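Local coordinates for luciferase-like monooxygenase (Streptomyces bottropensis, PDB 7BIP), which probably acts as a luciferase-like monooxygenase in the biosynthesis of the aromatic polyketide rishirilide, inserting oxygen from O2 into its substrate, at residues A[10-16]-A[327-331]; A[294-298]-A[307-312]; A[1-5]-A[316-320]. One frame throughout, in Å; residues are numbered along the deposited sequence.

Interaction 1: A[10-16]-A[327-331]; sequences TVGPAEK and SGAMP
At the C-terminal mouth of the TIM barrel, the loop after strand 2-6 meets the loop after strand 320-324, so the contact joins the first and last βα-loops. Residues 10-16 run extended through V11 and G12, then coil through 13-15 with helical angles, E15 N and K16 N both bonding back to G12 O (2.9 and 3.1 Å). S327 to M330 form a type II' turn closed by M330 N to S327 O at 3.0 Å; G328 sits in it at phi 63°, psi -139°, a region that favours glycine, and P331 is the N-cap of helix 332-345. V11 and G328 lie with CA atoms 4.6 Å apart. G328 N makes a weak bond to T10 O at 2.9 Å and a second weak one to water 1 (3.2 Å), which also accepts from T10 N (3.0 Å). S327 OG, 3.2 Å from T10 OG1, hydrogen-bonds to the A250 carbonyl on helix 240-262. E15 (m, t) folds back so that OE2 takes G12 N at 3.1 Å and pairs with R253, while OE1 receives water 2 (2.9 Å), itself the acceptor of A329 N (3.0 Å). K16 (chi1 and chi2 t, then chi3 m) has a salt bridge to E24. K16 NZ also donates to M330 O at 3.2 Å and weakly to water 3 at 3.4 Å, a water that donates to A329 O at 3.1 Å.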
# COMPACT_ATOMS: atom_id res chain seq x y z
N THR A 10 -14.14 5.29 -12.16
CA THR A 10 -15.20 4.60 -12.89
C THR A 10 -14.72 4.58 -14.33
O THR A 10 -15.12 5.42 -15.15
CB THR A 10 -16.56 5.29 -12.73
OG1 THR A 10 -16.42 6.69 -12.96
CG2 THR A 10 -17.07 5.09 -11.33
N VAL A 11 -13.83 3.64 -14.64
CA VAL A 11 -13.08 3.67 -15.88
C VAL A 11 -12.50 2.29 -16.11
O VAL A 11 -12.16 1.58 -15.16
CB VAL A 11 -11.98 4.76 -15.84
CG1 VAL A 11 -10.99 4.47 -14.71
CG2 VAL A 11 -11.28 4.86 -17.18
N GLY A 12 -12.40 1.90 -17.38
CA GLY A 12 -11.75 0.66 -17.75
C GLY A 12 -10.68 0.91 -18.78
O GLY A 12 -10.55 2.02 -19.31
N PRO A 13 -9.90 -0.12 -19.10
CA PRO A 13 -8.70 0.09 -19.93
C PRO A 13 -9.00 0.61 -21.33
O PRO A 13 -8.13 1.25 -21.93
CB PRO A 13 -8.03 -1.29 -19.98
CG PRO A 13 -9.00 -2.25 -19.37
CD PRO A 13 -9.95 -1.47 -18.51
N ALA A 14 -10.20 0.38 -21.85
CA ALA A 14 -10.53 0.93 -23.16
C ALA A 14 -10.73 2.44 -23.13
O ALA A 14 -10.60 3.09 -24.17
CB ALA A 14 -11.78 0.24 -23.72
N GLU A 15 -11.04 3.02 -21.97
CA GLU A 15 -11.21 4.46 -21.85
C GLU A 15 -9.94 5.17 -21.43
O GLU A 15 -9.63 6.25 -21.95
CB GLU A 15 -12.31 4.81 -20.84
CG GLU A 15 -13.67 4.23 -21.13
CD GLU A 15 -14.57 4.28 -19.91
OE1 GLU A 15 -15.31 5.27 -19.76
OE2 GLU A 15 -14.52 3.33 -19.10
N LYS A 16 -9.20 4.60 -20.48
CA LYS A 16 -8.01 5.25 -19.94
C LYS A 16 -7.11 4.18 -19.35
O LYS A 16 -7.57 3.37 -18.55
CB LYS A 16 -8.40 6.29 -18.88
CG LYS A 16 -7.26 7.19 -18.43
CD LYS A 16 -7.76 8.27 -17.49
CE LYS A 16 -8.66 9.25 -18.22
NZ LYS A 16 -8.63 10.61 -17.60
N SER A 327 -14.22 10.85 -13.55
CA SER A 327 -15.18 9.87 -14.06
C SER A 327 -14.92 9.52 -15.52
O SER A 327 -14.92 10.40 -16.38
CB SER A 327 -16.62 10.37 -13.91
OG SER A 327 -17.53 9.35 -14.34
N GLY A 328 -14.72 8.24 -15.79
CA GLY A 328 -14.60 7.79 -17.16
C GLY A 328 -13.39 8.39 -17.82
O GLY A 328 -12.31 8.51 -17.23
N ALA A 329 -13.57 8.79 -19.08
CA ALA A 329 -12.52 9.43 -19.84
C ALA A 329 -12.51 10.95 -19.67
O ALA A 329 -11.94 11.65 -20.51
CB ALA A 329 -12.65 9.08 -21.33
N MET A 330 -13.15 11.47 -18.61
CA MET A 330 -13.14 12.90 -18.34
C MET A 330 -11.70 13.40 -18.33
O MET A 330 -10.87 12.88 -17.56
CB MET A 330 -13.80 13.24 -17.00
CG MET A 330 -13.55 14.70 -16.56
SD MET A 330 -14.22 15.16 -14.95
CE MET A 330 -15.84 14.40 -15.06
N PRO A 331 -11.35 14.36 -19.19
CA PRO A 331 -9.98 14.86 -19.22
C PRO A 331 -9.54 15.34 -17.85
O PRO A 331 -10.33 15.91 -17.09
CB PRO A 331 -10.05 16.03 -20.22
CG PRO A 331 -11.22 15.71 -21.09
CD PRO A 331 -12.20 14.95 -20.24
O HOH W 1 -12.82 7.76 -13.30
O HOH W 2 -16.14 7.94 -20.32
O HOH W 3 -8.92 11.44 -20.90

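Interaction 2: A[294-298]-A[307-312]; sequences ERKAL and AAIDDI
R295 does most of the work here, giving up 103 Å² to residues 307-312 of helix 302-316. It is the first residue after helix 287-293 to leave helical phi/psi, with the positive phi (61°, psi 41°) of a Schellman motif, and its CA comes 6.0 Å from that of A308. Chi1 m and chi2 p bend the side chain over the helix, after which chi3 is t and chi4 stands at 92°. The guanidinium lies with one face over A308, R295 NH1 3.7 Å from A308 CA and R295 CZ 3.8 Å from A308 CB, and meets D311 near its own plane. R295 NE donates to D311 OD2 at 2.8 Å (164°) in a salt bridge, R295 NH1 adds a weak bond to the same D311 OD2 at 3.2 Å, and NH2 turns back to the V292 carbonyl. D311 takes chi1 m to present that oxygen. In the TIM barrel, strand 298-300 and helix 302-316 form one βα unit, the helix packed against the strand and the loop leading into it. L298 (m, t) starts the strand and reaches the helix with its two methyls: CD2 lies 3.9 Å from A308 CB and 3.8 Å from I312 CD1, CD1 4.2 Å from I309 CG1. I309 and I312 are both m, t, and I312 CG1 also touches R295 CB at 3.9 Å. Y232 of strand 228-236 touches both L298 and I312.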
# COMPACT_ATOMS: atom_id res chain seq x y z
N GLU A 294 -32.34 18.35 -6.38
CA GLU A 294 -32.48 17.77 -5.05
C GLU A 294 -31.19 17.81 -4.25
O GLU A 294 -31.16 17.30 -3.12
CB GLU A 294 -32.98 16.33 -5.15
CG GLU A 294 -34.41 16.20 -5.65
CD GLU A 294 -34.84 14.76 -5.84
OE1 GLU A 294 -36.02 14.55 -6.19
OE2 GLU A 294 -34.01 13.84 -5.65
N ARG A 295 -30.13 18.39 -4.81
CA ARG A 295 -28.82 18.49 -4.16
C ARG A 295 -28.25 17.11 -3.87
O ARG A 295 -27.66 16.86 -2.81
CB ARG A 295 -28.90 19.35 -2.89
CG ARG A 295 -28.89 20.86 -3.17
CD ARG A 295 -30.23 21.40 -3.64
NE ARG A 295 -30.13 22.84 -3.86
CZ ARG A 295 -29.82 23.40 -5.03
NH1 ARG A 295 -29.73 24.72 -5.11
NH2 ARG A 295 -29.63 22.65 -6.10
N LYS A 296 -28.40 16.20 -4.83
CA LYS A 296 -27.77 14.89 -4.76
C LYS A 296 -26.46 14.85 -5.53
O LYS A 296 -25.76 13.82 -5.50
CB LYS A 296 -28.72 13.81 -5.29
CG LYS A 296 -29.90 13.56 -4.36
CD LYS A 296 -30.86 12.56 -4.96
CE LYS A 296 -31.65 11.84 -3.88
NZ LYS A 296 -32.91 12.55 -3.55
N ALA A 297 -26.11 15.94 -6.21
CA ALA A 297 -24.87 16.09 -6.97
C ALA A 297 -24.58 17.58 -7.05
O ALA A 297 -25.50 18.39 -7.14
CB ALA A 297 -24.99 15.49 -8.37
N LEU A 298 -23.30 17.92 -7.02
CA LEU A 298 -22.86 19.32 -6.98
C LEU A 298 -22.28 19.66 -8.35
O LEU A 298 -21.06 19.70 -8.54
CB LEU A 298 -21.82 19.55 -5.85
CG LEU A 298 -22.34 19.28 -4.44
CD1 LEU A 298 -21.25 19.53 -3.42
CD2 LEU A 298 -23.53 20.20 -4.18
N ALA A 307 -25.16 27.93 -3.99
CA ALA A 307 -26.52 27.85 -3.47
C ALA A 307 -26.84 26.44 -3.01
O ALA A 307 -27.53 26.25 -2.00
CB ALA A 307 -27.52 28.31 -4.54
N ALA A 308 -26.34 25.43 -3.73
CA ALA A 308 -26.59 24.05 -3.35
C ALA A 308 -25.93 23.71 -2.02
O ALA A 308 -26.55 23.07 -1.17
CB ALA A 308 -26.08 23.11 -4.45
N ILE A 309 -24.68 24.13 -1.83
CA ILE A 309 -23.99 23.85 -0.56
C ILE A 309 -24.71 24.53 0.60
O ILE A 309 -24.87 23.93 1.68
CB ILE A 309 -22.51 24.27 -0.65
CG1 ILE A 309 -21.74 23.32 -1.58
CG2 ILE A 309 -21.88 24.28 0.75
CD1 ILE A 309 -20.39 23.87 -1.98
N ASP A 310 -25.13 25.79 0.42
CA ASP A 310 -25.85 26.47 1.49
C ASP A 310 -27.13 25.74 1.86
O ASP A 310 -27.51 25.69 3.04
CB ASP A 310 -26.15 27.92 1.09
CG ASP A 310 -24.89 28.77 0.98
OD1 ASP A 310 -23.81 28.31 1.42
OD2 ASP A 310 -24.97 29.89 0.46
N ASP A 311 -27.82 25.15 0.87
CA ASP A 311 -29.00 24.34 1.17
C ASP A 311 -28.63 23.12 1.99
O ASP A 311 -29.28 22.80 2.99
CB ASP A 311 -29.69 23.91 -0.13
CG ASP A 311 -30.33 25.06 -0.87
OD1 ASP A 311 -30.50 26.15 -0.28
OD2 ASP A 311 -30.69 24.87 -2.06
N ILE A 312 -27.57 22.42 1.56
CA ILE A 312 -27.13 21.20 2.23
C ILE A 312 -26.73 21.50 3.67
O ILE A 312 -27.10 20.77 4.61
CB ILE A 312 -25.97 20.56 1.44
CG1 ILE A 312 -26.50 19.92 0.15
CG2 ILE A 312 -25.23 19.52 2.28
CD1 ILE A 312 -25.44 19.71 -0.91

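Interaction 3: A[1-5]-A[316-320]; sequences MKFGI and FGDFT
M1 buries 99 Å² against residues 316-320, the largest share, followed by F319 (52 Å²) and K2 (50 Å²). Strand 2-6 begins at K2, beside the lead-in to strand 320-324: K2 and T320 form a parallel bridge, CA atoms 4.5 Å apart and side chains on the same face, with K2 CB 3.7 Å from T320 OG1, which hydrogen-bonds to the E225 carbonyl. This is where the first and last strands of a TIM barrel meet to close the cylinder. K2 N donates to F319 O at 3.0 Å (164°); the same F319 O has M1 CA at 3.3 Å in a CA-H...O contact, and T320 CA approaches K2 O at 3.5 Å. M1 coils through chi1, chi2 and chi3, all m, which brings its tip over the F319 ring: CE sits 3.9 Å from the ring centroid, 18° off the normal, a CH-pi contact, while SD is oblique at 4.7 Å from that centroid, a Met-aromatic contact. M1 SD also accepts a weak bond from F319 N at 3.6 Å. F319 (chi1 p, CA-to-CB pointing away) packs on I312, I228 and M230. After helix 302-316, G317 is the first residue to leave helical angles, with positive phi (87°). M1 N makes a salt bridge with D318 OD1 at 2.8 Å and a further bond to E225, while D318 also pairs with R313. The chain's first charge is thus neutralised within the fold.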
# COMPACT_ATOMS: atom_id res chain seq x y z
N MET A 1 -18.13 23.80 7.48
CA MET A 1 -17.95 22.83 6.40
C MET A 1 -16.48 22.60 6.09
O MET A 1 -15.69 23.54 6.15
CB MET A 1 -18.65 23.28 5.12
CG MET A 1 -20.12 23.56 5.25
SD MET A 1 -21.10 22.09 5.59
CE MET A 1 -20.57 20.96 4.32
N LYS A 2 -16.13 21.37 5.74
CA LYS A 2 -14.83 21.06 5.15
C LYS A 2 -15.04 20.44 3.78
O LYS A 2 -16.05 19.77 3.54
CB LYS A 2 -14.03 20.07 6.03
CG LYS A 2 -13.69 20.58 7.44
CD LYS A 2 -12.75 21.78 7.37
CE LYS A 2 -12.07 22.02 8.70
NZ LYS A 2 -11.16 23.19 8.62
N PHE A 3 -14.09 20.67 2.87
CA PHE A 3 -14.19 20.16 1.50
C PHE A 3 -12.88 19.52 1.09
O PHE A 3 -11.84 20.19 1.07
CB PHE A 3 -14.55 21.27 0.50
CG PHE A 3 -15.80 22.02 0.84
CD1 PHE A 3 -17.04 21.56 0.42
CD2 PHE A 3 -15.74 23.18 1.59
CE1 PHE A 3 -18.21 22.26 0.75
CE2 PHE A 3 -16.89 23.87 1.93
CZ PHE A 3 -18.12 23.41 1.51
N GLY A 4 -12.94 18.23 0.74
CA GLY A 4 -11.82 17.56 0.13
C GLY A 4 -12.22 16.98 -1.21
O GLY A 4 -13.32 17.27 -1.71
N ILE A 5 -11.35 16.19 -1.82
CA ILE A 5 -11.70 15.58 -3.10
C ILE A 5 -11.70 14.07 -2.94
O ILE A 5 -10.95 13.51 -2.14
CB ILE A 5 -10.75 15.99 -4.25
CG1 ILE A 5 -9.32 15.54 -3.94
CG2 ILE A 5 -10.85 17.51 -4.51
CD1 ILE A 5 -8.41 15.50 -5.17
N PHE A 316 -28.26 19.71 7.02
CA PHE A 316 -27.45 18.73 7.72
C PHE A 316 -26.55 19.32 8.79
O PHE A 316 -26.03 18.57 9.62
CB PHE A 316 -26.57 17.96 6.73
CG PHE A 316 -27.34 17.23 5.66
CD1 PHE A 316 -28.65 16.81 5.89
CD2 PHE A 316 -26.75 16.95 4.43
CE1 PHE A 316 -29.35 16.14 4.90
CE2 PHE A 316 -27.45 16.29 3.45
CZ PHE A 316 -28.74 15.87 3.67
N GLY A 317 -26.33 20.63 8.79
CA GLY A 317 -25.33 21.21 9.66
C GLY A 317 -23.97 21.19 9.00
O GLY A 317 -23.82 20.93 7.80
N ASP A 318 -22.94 21.48 9.79
CA ASP A 318 -21.58 21.51 9.28
C ASP A 318 -20.97 20.11 9.27
O ASP A 318 -21.05 19.39 10.27
CB ASP A 318 -20.72 22.45 10.11
CG ASP A 318 -20.92 23.89 9.74
OD1 ASP A 318 -20.66 24.23 8.57
OD2 ASP A 318 -21.35 24.68 10.60
N PHE A 319 -20.36 19.72 8.16
CA PHE A 319 -19.74 18.40 8.06
C PHE A 319 -18.68 18.46 6.96
O PHE A 319 -18.35 19.53 6.44
CB PHE A 319 -20.79 17.31 7.82
CG PHE A 319 -21.51 17.41 6.49
CD1 PHE A 319 -21.14 16.60 5.43
CD2 PHE A 319 -22.56 18.30 6.32
CE1 PHE A 319 -21.79 16.69 4.21
CE2 PHE A 319 -23.22 18.39 5.10
CZ PHE A 319 -22.83 17.58 4.04
N THR A 320 -18.11 17.30 6.63
CA THR A 320 -17.02 17.18 5.67
C THR A 320 -17.54 16.58 4.37
O THR A 320 -18.06 15.46 4.36
CB THR A 320 -15.90 16.31 6.25
OG1 THR A 320 -15.40 16.93 7.45
CG2 THR A 320 -14.77 16.16 5.25

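Interactions 2 and 3 touch, their centres 12 Å apart: I312 CG2 lies 3.6 Å from F319 CZ, and I309 CD1 3.8 Å from F3 CE1. I309 and I312 of helix 302-316 therefore meet L298 as well as F3 and F319. Interaction 1 lies further off, centres 26 Å from interaction 2 and 28 Å from interaction 3, beyond the C-terminal ends of the same two strands that interaction 3 joins at their start. In TIM barrels that end usually carries the active site; here a bound 1,2-ethanediol, probably from the crystallisation liquor though such molecules often mark pockets, lies about 4 Å from the T10 side chain, and a calcium ion about 11 Å from that of K16.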